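Local coordinates for protein epidermin decarboxylase (Staphylococcus epidermidis, PDB 1G63) that uses bound FMN to oxidatively decarboxylate the C-terminal cysteine of the epidermin precursor peptide, forming a carbon-carbon double bond, at residues S83-T86 against I87-A91; R119-N123 against P124-K128. One frame throughout, in Å; residues are numbered along the deposited sequence.

Contact 1: residues S83-T86 against I87-A91; sequences SANT and INKIA. With FMN (flavin mononucleotide), chain N.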
loop_
_atom_site.group_PDB
_atom_site.type_symbol
_atom_site.label_atom_id
_atom_site.label_comp_id
_atom_site.label_asym_id
_atom_site.label_seq_id
_atom_site.Cartn_x
_atom_site.Cartn_y
_atom_site.Cartn_z
ATOM N N SER B 83 -2.020 -33.351 -6.854
ATOM C CA SER B 83 -3.445 -33.016 -6.840
ATOM C C SER B 83 -4.117 -33.441 -8.140
ATOM O O SER B 83 -3.456 -33.612 -9.167
ATOM C CB SER B 83 -3.623 -31.508 -6.664
ATOM O OG SER B 83 -3.028 -30.806 -7.751
ATOM N N ALA B 84 -5.436 -33.604 -8.090
ATOM C CA ALA B 84 -6.188 -33.986 -9.270
ATOM C C ALA B 84 -5.962 -32.917 -10.333
ATOM O O ALA B 84 -5.750 -33.226 -11.500
ATOM C CB ALA B 84 -7.665 -34.093 -8.934
ATOM N N ASN B 85 -5.987 -31.658 -9.912
ATOM C CA ASN B 85 -5.800 -30.532 -10.814
ATOM C C ASN B 85 -4.489 -30.580 -11.608
ATOM O O ASN B 85 -4.495 -30.450 -12.832
ATOM C CB ASN B 85 -5.879 -29.218 -10.038
ATOM C CG ASN B 85 -5.605 -28.002 -10.921
ATOM O OD1 ASN B 85 -4.626 -27.278 -10.720
ATOM N ND2 ASN B 85 -6.466 -27.781 -11.904
ATOM N N THR B 86 -3.369 -30.762 -10.918
ATOM C CA THR B 86 -2.086 -30.812 -11.590
ATOM C C THR B 86 -1.952 -32.056 -12.466
ATOM O O THR B 86 -1.380 -31.994 -13.555
ATOM C CB THR B 86 -0.923 -30.746 -10.577
ATOM O OG1 THR B 86 -0.826 -29.406 -10.076
ATOM C CG2 THR B 86 0.394 -31.126 -11.228
ATOM N N ILE B 87 -2.486 -33.179 -11.999
ATOM C CA ILE B 87 -2.434 -34.404 -12.775
ATOM C C ILE B 87 -3.144 -34.145 -14.108
ATOM O O ILE B 87 -2.604 -34.422 -15.172
ATOM C CB ILE B 87 -3.140 -35.562 -12.035
ATOM C CG1 ILE B 87 -2.307 -36.002 -10.831
ATOM C CG2 ILE B 87 -3.371 -36.737 -12.984
ATOM C CD1 ILE B 87 -3.012 -37.027 -9.937
ATOM N N ASN B 88 -4.341 -33.575 -14.041
ATOM C CA ASN B 88 -5.110 -33.294 -15.245
ATOM C C ASN B 88 -4.462 -32.240 -16.149
ATOM O O ASN B 88 -4.599 -32.292 -17.367
ATOM C CB ASN B 88 -6.532 -32.904 -14.852
ATOM C CG ASN B 88 -7.290 -34.058 -14.207
ATOM O OD1 ASN B 88 -8.244 -33.856 -13.449
ATOM N ND2 ASN B 88 -6.873 -35.277 -14.514
ATOM N N LYS B 89 -3.760 -31.280 -15.559
ATOM C CA LYS B 89 -3.074 -30.268 -16.358
ATOM C C LYS B 89 -1.911 -30.927 -17.108
ATOM O O LYS B 89 -1.726 -30.718 -18.299
ATOM C CB LYS B 89 -2.518 -29.157 -15.464
ATOM C CG LYS B 89 -3.524 -28.108 -15.026
ATOM C CD LYS B 89 -2.815 -27.048 -14.206
ATOM C CE LYS B 89 -3.673 -25.814 -13.993
ATOM N NZ LYS B 89 -2.905 -24.799 -13.237
ATOM N N ILE B 90 -1.119 -31.719 -16.395
ATOM C CA ILE B 90 0.012 -32.387 -17.016
ATOM C C ILE B 90 -0.453 -33.271 -18.170
ATOM O O ILE B 90 0.137 -33.259 -19.245
ATOM C CB ILE B 90 0.773 -33.246 -15.997
ATOM C CG1 ILE B 90 1.340 -32.347 -14.900
ATOM C CG2 ILE B 90 1.880 -34.029 -16.698
ATOM C CD1 ILE B 90 2.030 -33.090 -13.774
ATOM N N ALA B 91 -1.522 -34.028 -17.940
ATOM C CA ALA B 91 -2.075 -34.909 -18.958
ATOM C C ALA B 91 -2.474 -34.140 -20.224
ATOM O O ALA B 91 -2.401 -34.685 -21.327
ATOM C CB ALA B 91 -3.286 -35.652 -18.398
HETATM N N1 FMN N . -6.961 -31.302 -4.065
HETATM C C2 FMN N . -6.400 -32.535 -4.271
HETATM O O2 FMN N . -6.207 -33.006 -5.355
HETATM N N3 FMN N . -6.022 -33.321 -3.132
HETATM C C4 FMN N . -6.175 -32.948 -1.841
HETATM O O4 FMN N . -5.843 -33.715 -0.924
HETATM C C4A FMN N . -6.804 -31.640 -1.618
HETATM N N5 FMN N . -6.957 -31.159 -0.390
HETATM C C5A FMN N . -7.380 -29.871 -0.216
HETATM C C6 FMN N . -7.451 -29.301 1.128
HETATM C C7 FMN N . -7.991 -28.074 1.387
HETATM C C7M FMN N . -8.035 -27.505 2.814
HETATM C C8 FMN N . -8.300 -27.177 0.254
HETATM C C8M FMN N . -8.770 -25.760 0.478
HETATM C C9 FMN N . -8.266 -27.714 -1.029
HETATM C C9A FMN N . -7.822 -29.021 -1.313
HETATM N N10 FMN N . -7.747 -29.609 -2.614
HETATM C C10 FMN N . -7.158 -30.849 -2.827
HETATM C "C1'" FMN N . -8.144 -28.817 -3.788
HETATM C "C2'" FMN N . -6.891 -28.151 -4.408
HETATM O "O2'" FMN N . -6.159 -27.312 -3.513
HETATM C "C3'" FMN N . -7.290 -27.324 -5.628
HETATM O "O3'" FMN N . -7.859 -28.209 -6.647
HETATM C "C4'" FMN N . -6.175 -26.506 -6.264
HETATM O "O4'" FMN N . -6.697 -25.617 -7.284
HETATM C "C5'" FMN N . -5.038 -27.331 -6.846
HETATM O "O5'" FMN N . -3.976 -26.472 -7.311
HETATM P P FMN N . -2.523 -27.000 -7.669
HETATM O O1P FMN N . -2.685 -28.065 -8.707
HETATM O O2P FMN N . -1.887 -27.468 -6.416
HETATM O O3P FMN N . -1.786 -25.732 -8.233
#
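Ser83 OG has two hydrogen-bond partners: it accepts from Thr86 N at 3.2 Å and donates to the FMN phosphate oxygen O1P at 2.9 Å. The first is the N-cap bond of helix 84-91 and is nearly straight, 165° at the hydrogen. A chi1 of 61° tucks OG between the backbone N and the carbonyl carbon of Ser83, where it can face both Thr86 N and the phosphate. The carbonyl of the same residue serves the helix too, Ser83 O accepting from Ile87 N at 3.0 Å, while Ile87 CG1 packs alongside that oxygen. One residue on, Ala84 N binds the flavin oxygen O2 at 2.9 Å, which ties the ring system as well as the phosphate to this helix start. Thr86 OG1 lies 2.7 Å from FMN O1P. The arrangement suits the Rossmann-like fold: a helix follows the carboxyl end of strand 76-82 of the parallel sheet, and its start carries the cofactor, the first amide meeting the flavin and the Ser83 hydroxyl meeting the phosphate beside the first turn. Further along, Ile90 N reaches Thr86 O at 2.9 Å, and the methyl Thr86 CG2, anti to its own N while OG1 turns to the phosphate, meets Ile90 CD1 at 3.6 Å. Lys89, extended beyond CG, runs obliquely past the side chain of Asn85, and its NZ forms a salt bridge with Asp96 of the same chain.

Contact 2: residues R119-N123 against P124-K128; sequences RMWGN and PFLQK
Gln127 lays its amide nitrogen over the indole of Trp121: NE2 stands 3.4 Å above the ring plane, over the centre of the ring system, and the amide is turned 73° from the indole. The same nitrogen donates to Trp121 O at 2.8 Å, approaching in the carbonyl plane, so one bond at the backbone and one aromatic face together place the amide. Getting there takes a bend in the Gln127 chain, whose chi2 is -49°. Leu126 crosses the Trp121 side chain at about a right angle, with its CD2 4.0 Å from Trp121 CE3. Between Trp121 and Gln127 in the chain, Asn123 is the N-cap of helix 124-134: Asn123 OD1 accepts from Leu126 N at 3.0 Å and, weakly, from Phe125 N at 2.8 Å. Pro124, which has no amide hydrogen to donate, occupies the first helical position and crosses the Asn123 side chain at roughly a right angle. The Asn123 amide is inclined 53° to the Phe125 ring, and Asn123 O receives Gln127 N at 3.0 Å. Asn123 ND2 bonds to Leu104 O of the second subunit. The turn thus links the short, weakly bonded helix 118-121 to helix 124-134, with Leu126 directed onto Ile87 and Asn88 of helix 84-91, and Trp121 resting on Met116, in the loop beyond strand 110-114, and on Pro143.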
loop_
_atom_site.group_PDB
_atom_site.type_symbol
_atom_site.label_atom_id
_atom_site.label_comp_id
_atom_site.label_asym_id
_atom_site.label_seq_id
_atom_site.Cartn_x
_atom_site.Cartn_y
_atom_site.Cartn_z
ATOM N N ARG B 119 -13.634 -39.618 -3.317
ATOM C CA ARG B 119 -14.656 -39.218 -4.279
ATOM C C ARG B 119 -14.074 -38.505 -5.496
ATOM O O ARG B 119 -14.578 -38.659 -6.603
ATOM C CB ARG B 119 -15.711 -38.328 -3.621
ATOM C CG ARG B 119 -16.704 -37.741 -4.629
ATOM C CD ARG B 119 -17.987 -37.268 -3.971
ATOM N NE ARG B 119 -18.767 -38.368 -3.434
ATOM C CZ ARG B 119 -19.726 -38.266 -2.523
ATOM N NH1 ARG B 119 -20.351 -39.369 -2.135
ATOM N NH2 ARG B 119 -20.055 -37.090 -1.992
ATOM N N MET B 120 -13.024 -37.717 -5.289
ATOM C CA MET B 120 -12.380 -37.003 -6.391
ATOM C C MET B 120 -11.679 -38.018 -7.287
ATOM O O MET B 120 -11.631 -37.867 -8.513
ATOM C CB MET B 120 -11.341 -36.013 -5.863
ATOM C CG MET B 120 -11.910 -34.866 -5.037
ATOM S SD MET B 120 -10.595 -33.823 -4.381
ATOM C CE MET B 120 -10.069 -32.968 -5.905
ATOM N N TRP B 121 -11.146 -39.057 -6.654
ATOM C CA TRP B 121 -10.436 -40.116 -7.350
ATOM C C TRP B 121 -11.322 -40.847 -8.356
ATOM O O TRP B 121 -10.828 -41.374 -9.346
ATOM C CB TRP B 121 -9.876 -41.104 -6.328
ATOM C CG TRP B 121 -9.076 -42.218 -6.924
ATOM C CD1 TRP B 121 -9.380 -43.546 -6.893
ATOM C CD2 TRP B 121 -7.829 -42.107 -7.620
ATOM N NE1 TRP B 121 -8.401 -44.271 -7.524
ATOM C CE2 TRP B 121 -7.436 -43.415 -7.982
ATOM C CE3 TRP B 121 -7.003 -41.029 -7.974
ATOM C CZ2 TRP B 121 -6.254 -43.678 -8.683
ATOM C CZ3 TRP B 121 -5.828 -41.289 -8.673
ATOM C CH2 TRP B 121 -5.465 -42.608 -9.020
ATOM N N GLY B 122 -12.629 -40.869 -8.099
ATOM C CA GLY B 122 -13.549 -41.547 -8.993
ATOM C C GLY B 122 -13.978 -40.751 -10.213
ATOM O O GLY B 122 -14.752 -41.253 -11.028
ATOM N N ASN B 123 -13.483 -39.522 -10.353
ATOM C CA ASN B 123 -13.854 -38.684 -11.492
ATOM C C ASN B 123 -13.415 -39.306 -12.822
ATOM O O ASN B 123 -12.253 -39.649 -13.005
ATOM C CB ASN B 123 -13.255 -37.282 -11.340
ATOM C CG ASN B 123 -13.696 -36.340 -12.443
ATOM O OD1 ASN B 123 -13.198 -36.408 -13.569
ATOM N ND2 ASN B 123 -14.650 -35.465 -12.129
ATOM N N PRO B 124 -14.354 -39.446 -13.770
ATOM C CA PRO B 124 -14.129 -40.024 -15.101
ATOM C C PRO B 124 -13.038 -39.333 -15.899
ATOM O O PRO B 124 -12.216 -39.981 -16.540
ATOM C CB PRO B 124 -15.493 -39.876 -15.785
ATOM C CG PRO B 124 -16.456 -39.796 -14.650
ATOM C CD PRO B 124 -15.732 -38.940 -13.658
ATOM N N PHE B 125 -13.048 -38.007 -15.859
ATOM C CA PHE B 125 -12.083 -37.205 -16.596
ATOM C C PHE B 125 -10.688 -37.345 -16.011
ATOM O O PHE B 125 -9.709 -37.386 -16.750
ATOM C CB PHE B 125 -12.552 -35.754 -16.618
ATOM C CG PHE B 125 -14.035 -35.613 -16.884
ATOM C CD1 PHE B 125 -14.909 -35.210 -15.873
ATOM C CD2 PHE B 125 -14.565 -35.958 -18.126
ATOM C CE1 PHE B 125 -16.295 -35.158 -16.098
ATOM C CE2 PHE B 125 -15.946 -35.910 -18.358
ATOM C CZ PHE B 125 -16.813 -35.511 -17.342
ATOM N N LEU B 126 -10.596 -37.438 -14.689
ATOM C CA LEU B 126 -9.304 -37.613 -14.043
ATOM C C LEU B 126 -8.746 -38.968 -14.475
ATOM O O LEU B 126 -7.626 -39.062 -14.977
ATOM C CB LEU B 126 -9.442 -37.582 -12.513
ATOM C CG LEU B 126 -8.248 -38.118 -11.706
ATOM C CD1 LEU B 126 -7.031 -37.242 -11.904
ATOM C CD2 LEU B 126 -8.614 -38.177 -10.238
ATOM N N GLN B 127 -9.550 -40.012 -14.294
ATOM C CA GLN B 127 -9.138 -41.367 -14.640
ATOM C C GLN B 127 -8.722 -41.509 -16.091
ATOM O O GLN B 127 -7.743 -42.184 -16.398
ATOM C CB GLN B 127 -10.250 -42.364 -14.301
ATOM C CG GLN B 127 -10.400 -42.612 -12.806
ATOM C CD GLN B 127 -9.062 -42.919 -12.147
ATOM O OE1 GLN B 127 -8.264 -43.697 -12.679
ATOM N NE2 GLN B 127 -8.809 -42.313 -10.987
ATOM N N LYS B 128 -9.455 -40.860 -16.983
ATOM C CA LYS B 128 -9.147 -40.917 -18.401
ATOM C C LYS B 128 -7.767 -40.307 -18.636
ATOM O O LYS B 128 -6.995 -40.786 -19.469
ATOM C CB LYS B 128 -10.222 -40.165 -19.182
ATOM C CG LYS B 128 -10.097 -40.253 -20.682
ATOM C CD LYS B 128 -11.451 -40.060 -21.357
ATOM C CE LYS B 128 -12.400 -41.224 -21.035
ATOM N NZ LYS B 128 -13.704 -41.137 -21.770
#

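In the fold
Contacts 1 and 2 follow one another along the chain, with centres 11 Å apart, and they touch directly. Leu126 CD1 of contact 2 lies 3.8 Å from Ile87 CG2 and 3.3 Å from Asn88 ND2 of contact 1, which packs helix 124-134 against helix 84-91. Nearer the cofactor, Met120 CE approaches Ala84 CB to 4.0 Å. Both contacts hold residues of the FMN pocket, Ser83 to Thr86 in contact 1 and Met120 in contact 2: Ser83 and Ala84 supply two of its hydrogen bonds, and the Met120 side chain comes within about 4 Å of FMN at nearest atoms. Met120 also packs on the active-site residue His67 of the second subunit, and both contacts touch that subunit, which completes the pocket through Thr101 and Cys95.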